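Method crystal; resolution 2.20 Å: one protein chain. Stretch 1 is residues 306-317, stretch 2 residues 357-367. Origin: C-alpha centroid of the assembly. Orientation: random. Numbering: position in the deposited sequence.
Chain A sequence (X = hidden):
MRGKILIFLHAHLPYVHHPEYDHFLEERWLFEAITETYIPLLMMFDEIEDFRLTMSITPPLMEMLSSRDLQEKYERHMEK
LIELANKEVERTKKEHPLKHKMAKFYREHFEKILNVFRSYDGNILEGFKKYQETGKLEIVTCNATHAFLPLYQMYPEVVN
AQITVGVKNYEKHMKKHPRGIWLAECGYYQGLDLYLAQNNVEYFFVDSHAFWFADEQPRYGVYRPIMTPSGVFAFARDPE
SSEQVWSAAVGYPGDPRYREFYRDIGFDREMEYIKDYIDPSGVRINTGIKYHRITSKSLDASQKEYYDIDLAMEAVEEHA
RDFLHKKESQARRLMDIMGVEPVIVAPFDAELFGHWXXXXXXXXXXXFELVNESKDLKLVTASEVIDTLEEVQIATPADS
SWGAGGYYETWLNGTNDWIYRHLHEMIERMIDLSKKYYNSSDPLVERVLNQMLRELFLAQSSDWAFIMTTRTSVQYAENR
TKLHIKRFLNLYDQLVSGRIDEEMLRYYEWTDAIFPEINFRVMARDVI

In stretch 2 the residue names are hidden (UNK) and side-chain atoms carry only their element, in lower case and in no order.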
ATOM      1  N   TYR A 306      16.242 -18.484 -28.452  1.00 64.21           N
ATOM      2  CA  TYR A 306      15.579 -17.632 -29.421  1.00 64.27           C
ATOM      3  C   TYR A 306      14.482 -18.339 -30.215  1.00 63.40           C
ATOM      4  O   TYR A 306      14.599 -19.515 -30.556  1.00 62.69           O
ATOM      5  CB  TYR A 306      16.624 -16.990 -30.347  1.00 65.14           C
ATOM      6  CG  TYR A 306      17.419 -15.895 -29.654  1.00 66.97           C
ATOM      7  CD1 TYR A 306      18.824 -15.992 -29.523  1.00 67.65           C
ATOM      8  CD2 TYR A 306      16.768 -14.774 -29.100  1.00 66.25           C
ATOM      9  CE1 TYR A 306      19.566 -15.004 -28.877  1.00 66.87           C
ATOM     10  CE2 TYR A 306      17.498 -13.780 -28.441  1.00 68.50           C
ATOM     11  CZ  TYR A 306      18.912 -13.899 -28.340  1.00 67.83           C
ATOM     12  OH  TYR A 306      19.647 -12.915 -27.688  1.00 66.49           O
ATOM     13  N   TYR A 307      13.417 -17.597 -30.493  1.00 63.11           N
ATOM     14  CA  TYR A 307      12.265 -18.103 -31.232  1.00 62.83           C
ATOM     15  C   TYR A 307      12.612 -18.395 -32.690  1.00 63.62           C
ATOM     16  O   TYR A 307      13.158 -17.538 -33.414  1.00 63.39           O
ATOM     17  CB  TYR A 307      11.110 -17.082 -31.166  1.00 61.99           C
ATOM     18  CG  TYR A 307       9.796 -17.529 -31.794  1.00 60.98           C
ATOM     19  CD1 TYR A 307       9.119 -18.677 -31.334  1.00 59.07           C
ATOM     20  CD2 TYR A 307       9.217 -16.796 -32.823  1.00 60.14           C
ATOM     21  CE1 TYR A 307       7.927 -19.080 -31.895  1.00 58.68           C
ATOM     22  CE2 TYR A 307       8.013 -17.182 -33.391  1.00 59.03           C
ATOM     23  CZ  TYR A 307       7.375 -18.329 -32.922  1.00 60.31           C
ATOM     24  OH  TYR A 307       6.174 -18.709 -33.472  1.00 60.55           O
ATOM     25  N   ASP A 308      12.264 -19.608 -33.108  1.00 64.62           N
ATOM     26  CA  ASP A 308      12.319 -20.029 -34.498  1.00 65.55           C
ATOM     27  C   ASP A 308      10.901 -20.335 -34.947  1.00 65.69           C
ATOM     28  O   ASP A 308      10.308 -21.315 -34.514  1.00 65.62           O
ATOM     29  CB  ASP A 308      13.199 -21.271 -34.641  1.00 65.70           C
ATOM     30  CG  ASP A 308      13.366 -21.719 -36.105  1.00 68.70           C
ATOM     31  OD1 ASP A 308      14.273 -22.545 -36.349  1.00 70.03           O
ATOM     32  OD2 ASP A 308      12.609 -21.257 -37.007  1.00 69.73           O
ATOM     33  N   ILE A 309      10.371 -19.486 -35.821  1.00 66.57           N
ATOM     34  CA  ILE A 309       8.998 -19.591 -36.287  1.00 67.21           C
ATOM     35  C   ILE A 309       8.705 -20.779 -37.185  1.00 68.00           C
ATOM     36  O   ILE A 309       7.547 -21.030 -37.497  1.00 68.28           O
ATOM     37  CB  ILE A 309       8.538 -18.315 -37.031  1.00 67.35           C
ATOM     38  CG1 ILE A 309       6.995 -18.285 -37.118  1.00 67.36           C
ATOM     39  CG2 ILE A 309       9.209 -18.223 -38.423  1.00 67.82           C
ATOM     40  CD1 ILE A 309       6.383 -16.905 -37.122  1.00 66.81           C
ATOM     41  N   ASP A 310       9.734 -21.498 -37.623  1.00 68.45           N
ATOM     42  CA  ASP A 310       9.515 -22.635 -38.499  1.00 68.39           C
ATOM     43  C   ASP A 310       9.283 -23.873 -37.704  1.00 67.97           C
ATOM     44  O   ASP A 310       8.411 -24.661 -38.045  1.00 68.27           O
ATOM     45  CB  ASP A 310      10.660 -22.816 -39.506  1.00 69.01           C
ATOM     46  CG  ASP A 310      10.611 -21.781 -40.618  1.00 70.38           C
ATOM     47  OD1 ASP A 310       9.505 -21.529 -41.153  1.00 71.65           O
ATOM     48  OD2 ASP A 310      11.668 -21.198 -40.949  1.00 72.51           O
ATOM     49  N   LEU A 311      10.059 -24.039 -36.639  1.00 67.72           N
ATOM     50  CA  LEU A 311       9.808 -25.098 -35.669  1.00 67.81           C
ATOM     51  C   LEU A 311       8.440 -24.906 -34.982  1.00 67.22           C
ATOM     52  O   LEU A 311       7.716 -25.863 -34.722  1.00 67.38           O
ATOM     53  CB  LEU A 311      10.918 -25.147 -34.614  1.00 67.79           C
ATOM     54  CG  LEU A 311      12.389 -25.409 -34.956  1.00 69.69           C
ATOM     55  CD1 LEU A 311      12.997 -26.176 -33.780  1.00 71.66           C
ATOM     56  CD2 LEU A 311      12.632 -26.153 -36.288  1.00 69.96           C
ATOM     57  N   ALA A 312       8.108 -23.654 -34.696  1.00 66.72           N
ATOM     58  CA  ALA A 312       6.854 -23.280 -34.086  1.00 66.13           C
ATOM     59  C   ALA A 312       5.701 -23.765 -34.965  1.00 66.39           C
ATOM     60  O   ALA A 312       4.740 -24.341 -34.444  1.00 65.38           O
ATOM     61  CB  ALA A 312       6.808 -21.791 -33.913  1.00 65.29           C
ATOM     62  N   MET A 313       5.819 -23.542 -36.291  1.00 66.82           N
ATOM     63  CA  MET A 313       4.854 -24.053 -37.291  1.00 67.50           C
ATOM     64  C   MET A 313       4.822 -25.573 -37.339  1.00 66.70           C
ATOM     65  O   MET A 313       3.812 -26.155 -37.688  1.00 67.22           O
ATOM     66  CB  MET A 313       5.172 -23.599 -38.704  1.00 68.77           C
ATOM     67  CG  MET A 313       5.501 -22.181 -38.876  1.00 71.57           C
ATOM     68  SD  MET A 313       4.139 -21.264 -39.574  1.00 82.84           S
ATOM     69  CE  MET A 313       5.040 -20.157 -40.702  1.00 75.77           C
ATOM     70  N   GLU A 314       5.933 -26.216 -37.035  1.00 65.57           N
ATOM     71  CA  GLU A 314       5.957 -27.657 -37.054  1.00 65.49           C
ATOM     72  C   GLU A 314       5.153 -28.186 -35.886  1.00 64.04           C
ATOM     73  O   GLU A 314       4.419 -29.159 -36.031  1.00 63.70           O
ATOM     74  CB  GLU A 314       7.403 -28.179 -37.016  1.00 65.15           C
ATOM     75  CG  GLU A 314       8.027 -28.273 -38.396  1.00 66.54           C
ATOM     76  CD  GLU A 314       9.540 -28.533 -38.376  1.00 66.75           C
ATOM     77  OE1 GLU A 314      10.238 -27.976 -39.278  1.00 66.41           O
ATOM     78  OE2 GLU A 314      10.010 -29.285 -37.478  1.00 65.68           O
ATOM     79  N   ALA A 315       5.342 -27.554 -34.726  1.00 63.45           N
ATOM     80  CA  ALA A 315       4.498 -27.748 -33.542  1.00 62.38           C
ATOM     81  C   ALA A 315       3.005 -27.534 -33.831  1.00 61.79           C
ATOM     82  O   ALA A 315       2.219 -28.380 -33.444  1.00 61.71           O
ATOM     83  CB  ALA A 315       4.958 -26.854 -32.392  1.00 62.08           C
ATOM     84  N   VAL A 316       2.597 -26.461 -34.530  1.00 61.24           N
ATOM     85  CA  VAL A 316       1.145 -26.275 -34.730  1.00 61.61           C
ATOM     86  C   VAL A 316       0.592 -27.397 -35.604  1.00 62.50           C
ATOM     87  O   VAL A 316      -0.526 -27.890 -35.365  1.00 62.91           O
ATOM     88  CB  VAL A 316       0.625 -24.813 -35.159  1.00 61.56           C
ATOM     89  CG1 VAL A 316       1.655 -23.722 -34.955  1.00 61.85           C
ATOM     90  CG2 VAL A 316       0.033 -24.742 -36.585  1.00 60.57           C
ATOM     91  N   GLU A 317       1.393 -27.823 -36.583  1.00 62.22           N
ATOM     92  CA  GLU A 317       1.007 -28.902 -37.493  1.00 62.35           C
ATOM     93  C   GLU A 317       0.755 -30.216 -36.728  1.00 60.93           C
ATOM     94  O   GLU A 317      -0.235 -30.885 -36.949  1.00 60.91           O
ATOM     95  CB  GLU A 317       2.056 -29.070 -38.598  1.00 62.76           C
ATOM     96  CG  GLU A 317       1.467 -29.589 -39.894  1.00 67.11           C
ATOM     97  CD  GLU A 317       0.591 -28.561 -40.599  1.00 71.23           C
ATOM     98  OE1 GLU A 317       1.021 -27.395 -40.727  1.00 74.10           O
ATOM     99  OE2 GLU A 317      -0.531 -28.915 -41.026  1.00 74.17           O
ATOM    100  N   UNK A 357      -1.182 -17.281 -26.457  1.00 64.16           N
ATOM    101  CA  UNK A 357      -0.529 -18.220 -27.321  1.00 61.97           C
ATOM    102  C   UNK A 357      -0.394 -17.576 -28.685  1.00 61.52           C
ATOM    103  O   UNK A 357      -1.367 -17.455 -29.421  1.00 61.43           O
ATOM    104  c   UNK A 357       0.483 -20.946 -28.318  1.00 56.53           C
ATOM    105  c   UNK A 357      -1.034 -23.761 -29.962  1.00 56.90           C
ATOM    106  c   UNK A 357      -1.408 -19.457 -27.428  1.00 60.40           C
ATOM    107  c   UNK A 357      -0.641 -22.600 -29.292  1.00 58.15           C
ATOM    108  c   UNK A 357      -2.951 -21.945 -28.905  1.00 56.98           C
ATOM    109  n   UNK A 357       0.611 -22.120 -29.010  1.00 54.50           N
ATOM    110  c   UNK A 357      -3.332 -23.092 -29.569  1.00 56.04           C
ATOM    111  c   UNK A 357      -1.579 -21.682 -28.756  1.00 58.30           C
ATOM    112  c   UNK A 357      -2.385 -23.982 -30.086  1.00 56.23           C
ATOM    113  c   UNK A 357      -0.836 -20.626 -28.154  1.00 58.48           C
ATOM    114  N   UNK A 358       0.823 -17.190 -29.026  1.00 60.98           N
ATOM    115  CA  UNK A 358       1.098 -16.397 -30.233  1.00 60.91           C
ATOM    116  C   UNK A 358       0.650 -17.110 -31.511  1.00 60.38           C
ATOM    117  O   UNK A 358       0.165 -16.483 -32.446  1.00 60.38           O
ATOM    118  c   UNK A 358       2.630 -14.157 -31.902  1.00 62.51           C
ATOM    119  c   UNK A 358       4.515 -15.436 -33.484  1.00 63.13           C
ATOM    120  c   UNK A 358       4.039 -16.036 -32.328  1.00 62.10           C
ATOM    121  c   UNK A 358       2.612 -16.074 -30.267  1.00 60.96           C
ATOM    122  c   UNK A 358       3.089 -15.412 -31.530  1.00 61.15           C
ATOM    123  c   UNK A 358       3.100 -13.540 -33.057  1.00 62.80           C
ATOM    124  c   UNK A 358       4.058 -14.185 -33.848  1.00 63.26           C
ATOM    125  N   UNK A 359       0.809 -18.429 -31.516  1.00 60.01           N
ATOM    126  CA  UNK A 359       0.584 -19.273 -32.680  1.00 59.81           C
ATOM    127  C   UNK A 359      -0.850 -19.787 -32.743  1.00 59.25           C
ATOM    128  O   UNK A 359      -1.190 -20.551 -33.640  1.00 59.42           O
ATOM    129  o   UNK A 359       4.872 -19.780 -31.080  1.00 63.44           O
ATOM    130  c   UNK A 359       3.055 -20.079 -32.629  1.00 61.98           C
ATOM    131  c   UNK A 359       3.630 -19.779 -31.240  1.00 62.62           C
ATOM    132  c   UNK A 359       1.557 -20.468 -32.638  1.00 59.39           C
ATOM    133  o   UNK A 359       2.850 -19.556 -30.296  1.00 63.50           O
ATOM    134  N   UNK A 360      -1.677 -19.384 -31.777  1.00 58.59           N
ATOM    135  CA  UNK A 360      -3.065 -19.824 -31.674  1.00 57.16           C
ATOM    136  C   UNK A 360      -3.927 -19.671 -32.919  1.00 56.97           C
ATOM    137  O   UNK A 360      -4.720 -20.545 -33.232  1.00 55.97           O
ATOM    138  N   UNK A 361      -3.823 -18.560 -33.634  1.00 56.99           N
ATOM    139  CA  UNK A 361      -4.725 -18.434 -34.779  1.00 58.03           C
ATOM    140  C   UNK A 361      -4.263 -19.343 -35.937  1.00 57.89           C
ATOM    141  O   UNK A 361      -5.098 -19.877 -36.670  1.00 57.69           O
ATOM    142  c   UNK A 361      -3.956 -16.391 -36.058  1.00 60.11           C
ATOM    143  c   UNK A 361      -5.047 -16.951 -35.206  1.00 58.01           C
ATOM    144  c   UNK A 361      -5.292 -16.054 -33.966  1.00 57.35           C
ATOM    145  N   UNK A 362      -2.941 -19.525 -36.042  1.00 57.48           N
ATOM    146  CA  UNK A 362      -2.311 -20.463 -36.962  1.00 56.85           C
ATOM    147  C   UNK A 362      -2.835 -21.853 -36.700  1.00 55.15           C
ATOM    148  O   UNK A 362      -3.169 -22.563 -37.641  1.00 54.93           O
ATOM    149  c   UNK A 362      -0.357 -18.316 -38.050  1.00 64.46           C
ATOM    150  c   UNK A 362       1.355 -16.733 -37.328  1.00 64.28           C
ATOM    151  c   UNK A 362      -0.050 -19.178 -36.989  1.00 62.43           C
ATOM    152  c   UNK A 362       1.684 -17.581 -36.277  1.00 66.81           C
ATOM    153  c   UNK A 362       0.981 -18.805 -36.115  1.00 66.12           C
ATOM    154  c   UNK A 362      -0.766 -20.511 -36.805  1.00 58.05           C
ATOM    155  c   UNK A 362       0.332 -17.098 -38.214  1.00 66.21           C
ATOM    156  N   UNK A 363      -2.844 -22.258 -35.429  1.00 53.78           N
ATOM    157  CA  UNK A 363      -3.500 -23.496 -34.988  1.00 53.01           C
ATOM    158  C   UNK A 363      -4.992 -23.569 -35.413  1.00 53.51           C
ATOM    159  O   UNK A 363      -5.446 -24.564 -35.996  1.00 52.30           O
ATOM    160  c   UNK A 363      -6.222 -25.866 -32.187  1.00 52.55           C
ATOM    161  c   UNK A 363      -5.506 -24.776 -32.661  1.00 53.84           C
ATOM    162  c   UNK A 363      -4.211 -27.229 -32.269  1.00 52.38           C
ATOM    163  c   UNK A 363      -3.352 -23.690 -33.475  1.00 52.09           C
ATOM    164  c   UNK A 363      -4.125 -24.880 -32.946  1.00 54.45           C
ATOM    165  c   UNK A 363      -3.491 -26.109 -32.735  1.00 53.56           C
ATOM    166  c   UNK A 363      -5.583 -27.105 -32.006  1.00 53.04           C
ATOM    167  N   UNK A 364      -5.741 -22.505 -35.127  1.00 53.44           N
ATOM    168  CA  UNK A 364      -7.121 -22.452 -35.523  1.00 55.15           C
ATOM    169  C   UNK A 364      -7.328 -22.676 -37.008  1.00 55.60           C
ATOM    170  O   UNK A 364      -8.294 -23.354 -37.426  1.00 54.58           O
ATOM    171  c   UNK A 364      -9.969 -22.224 -34.647  1.00 59.37           C
ATOM    172  c   UNK A 364      -8.322 -22.223 -32.778  1.00 57.27           C
ATOM    173  c   UNK A 364      -8.848 -21.432 -34.008  1.00 58.83           C
ATOM    174  c   UNK A 364      -7.786 -21.149 -35.070  1.00 55.15           C
ATOM    175  N   UNK A 365      -6.416 -22.120 -37.800  1.00 56.14           N
ATOM    176  CA  UNK A 365      -6.551 -22.175 -39.250  1.00 57.03           C
ATOM    177  C   UNK A 365      -6.242 -23.587 -39.751  1.00 57.32           C
ATOM    178  O   UNK A 365      -6.920 -24.109 -40.626  1.00 57.86           O
ATOM    179  c   UNK A 365      -4.714 -20.286 -43.530  1.00 67.15           C
ATOM    180  c   UNK A 365      -4.511 -20.683 -42.085  1.00 63.72           C
ATOM    181  n   UNK A 365      -3.387 -19.988 -44.115  1.00 66.86           N
ATOM    182  c   UNK A 365      -5.624 -21.166 -39.920  1.00 57.41           C
ATOM    183  c   UNK A 365      -5.822 -21.063 -41.435  1.00 58.70           C
ATOM    184  N   UNK A 366      -5.226 -24.204 -39.175  1.00 57.09           N
ATOM    185  CA  UNK A 366      -4.848 -25.528 -39.581  1.00 57.50           C
ATOM    186  C   UNK A 366      -5.883 -26.535 -39.147  1.00 56.60           C
ATOM    187  O   UNK A 366      -6.147 -27.478 -39.881  1.00 56.80           O
ATOM    188  c   UNK A 366      -2.502 -25.466 -41.498  1.00 61.07           C
ATOM    189  n   UNK A 366      -2.700 -28.927 -42.726  1.00 61.14           N
ATOM    190  c   UNK A 366      -3.428 -25.891 -39.099  1.00 57.36           C
ATOM    191  c   UNK A 366      -3.024 -27.653 -42.552  1.00 62.00           C
ATOM    192  n   UNK A 366      -2.255 -26.883 -41.793  1.00 61.95           N
ATOM    193  c   UNK A 366      -2.349 -25.198 -39.953  1.00 61.02           C
ATOM    194  n   UNK A 366      -4.105 -27.152 -43.152  1.00 62.73           N
ATOM    195  N   UNK A 367      -6.465 -26.328 -37.966  1.00 56.00           N
ATOM    196  CA  UNK A 367      -7.494 -27.232 -37.462  1.00 55.45           C
ATOM    197  C   UNK A 367      -8.736 -27.138 -38.321  1.00 56.03           C
ATOM    198  O   UNK A 367      -9.347 -28.148 -38.599  1.00 56.74           O
ATOM    199  c   UNK A 367      -9.585 -30.005 -34.540  1.00 50.58           C
ATOM    200  c   UNK A 367     -11.174 -28.178 -34.661  1.00 48.85           C
ATOM    201  c   UNK A 367      -7.816 -26.960 -36.000  1.00 54.59           C
ATOM    202  c   UNK A 367     -10.174 -27.356 -35.211  1.00 49.03           C
ATOM    203  c   UNK A 367      -8.589 -29.157 -35.091  1.00 50.25           C
ATOM    204  c   UNK A 367      -8.879 -27.847 -35.438  1.00 52.82           C
ATOM    205  c   UNK A 367     -10.885 -29.517 -34.330  1.00 51.53           C
TER

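Position 357 carries ten side-chain atoms: one carbon leading into fused five- and six-membered rings that hold eight carbons and one nitrogen. Such an indole belongs only to tryptophan, W357. It is buried, and its side chain makes no close contact with stretch 1; a large, mostly apolar ring system suits such a site. Its backbone O accepts a hydrogen bond from the N of position 360 (3.1 Å), closing a type I turn.

Position 358 shows one carbon and a ring of six carbons with no oxygen beyond it, which is phenylalanine, F358. Its CD2 lies 3.6 Å from Y307 OH, and its CE2 lies 4.3 Å from I309 CD1; both partners sit at the ring's edge. The rings of F358 and Y307 meet obliquely, with planes at 77°. An aromatic hydrocarbon suits this buried pocket, since it fills space without needing a polar partner.

At 359 there are three carbons, the third carrying two oxygens. The count of carbons makes it glutamate or glutamine by shape, and the two oxygens make it glutamate, E359. Its OE2 reaches to 2.9 Å from Y307 OH and also has a hydrogen-bonding partner elsewhere in the structure, so this oxygen is satisfied despite its burial. Its CB packs 4.0 Å from V316 CG1.

Position 360 has no side-chain atoms and is glycine, G360. A CB here would point away from stretch 1 and lie 3.1 Å from W357 O, a crowded spot at the end of the turn.

Position 361 has one carbon carrying two more, the branched pattern of valine, V361. Its side chain is out of reach of stretch 1, and its small apolar fork suits a buried site.

Position 362 again has one carbon and a six-carbon ring: phenylalanine, F362. Its CB lies 4.3 Å from V316 CG2, while M313 SD lies over the ring, 5.4 Å from the centroid of F362.

The same atoms recur at 363, giving phenylalanine, F363. Here the helices come close: the CA atoms of F363 and V316 are 5.4 Å apart. Set sideways, the apolar side chain suits a buried site beside V316.

Four carbons forked at the second make 364 leucine, L364, whose apolar bulk suits a buried site away from stretch 1. Four carbons in a row ending in nitrogen make 365 lysine, K365, partly exposed, as suits its charge.

Position 366 has three carbons, a nitrogen, then a carbon bearing two more nitrogens: arginine, R366. E317 OE2 accepts from R366 NH1 and from R366 NE, each at 2.8 Å, in a salt bridge along the guanidinium edge. R366 CG also packs 4.2 Å from V316 CG2.

One carbon and a six-carbon ring at 367 give phenylalanine, F367, its apolar ring suited to burial, its end leading away from stretch 1.

The contact joins two helices whose axes cross at 44°. V316 is its centre, packing against E359, F362, F363 and R366; Y307 meets F358 and E359 near one end, and the E317–R366 salt bridge secures the other.

Stretch 2 357-367: WFEGVFFLKRF
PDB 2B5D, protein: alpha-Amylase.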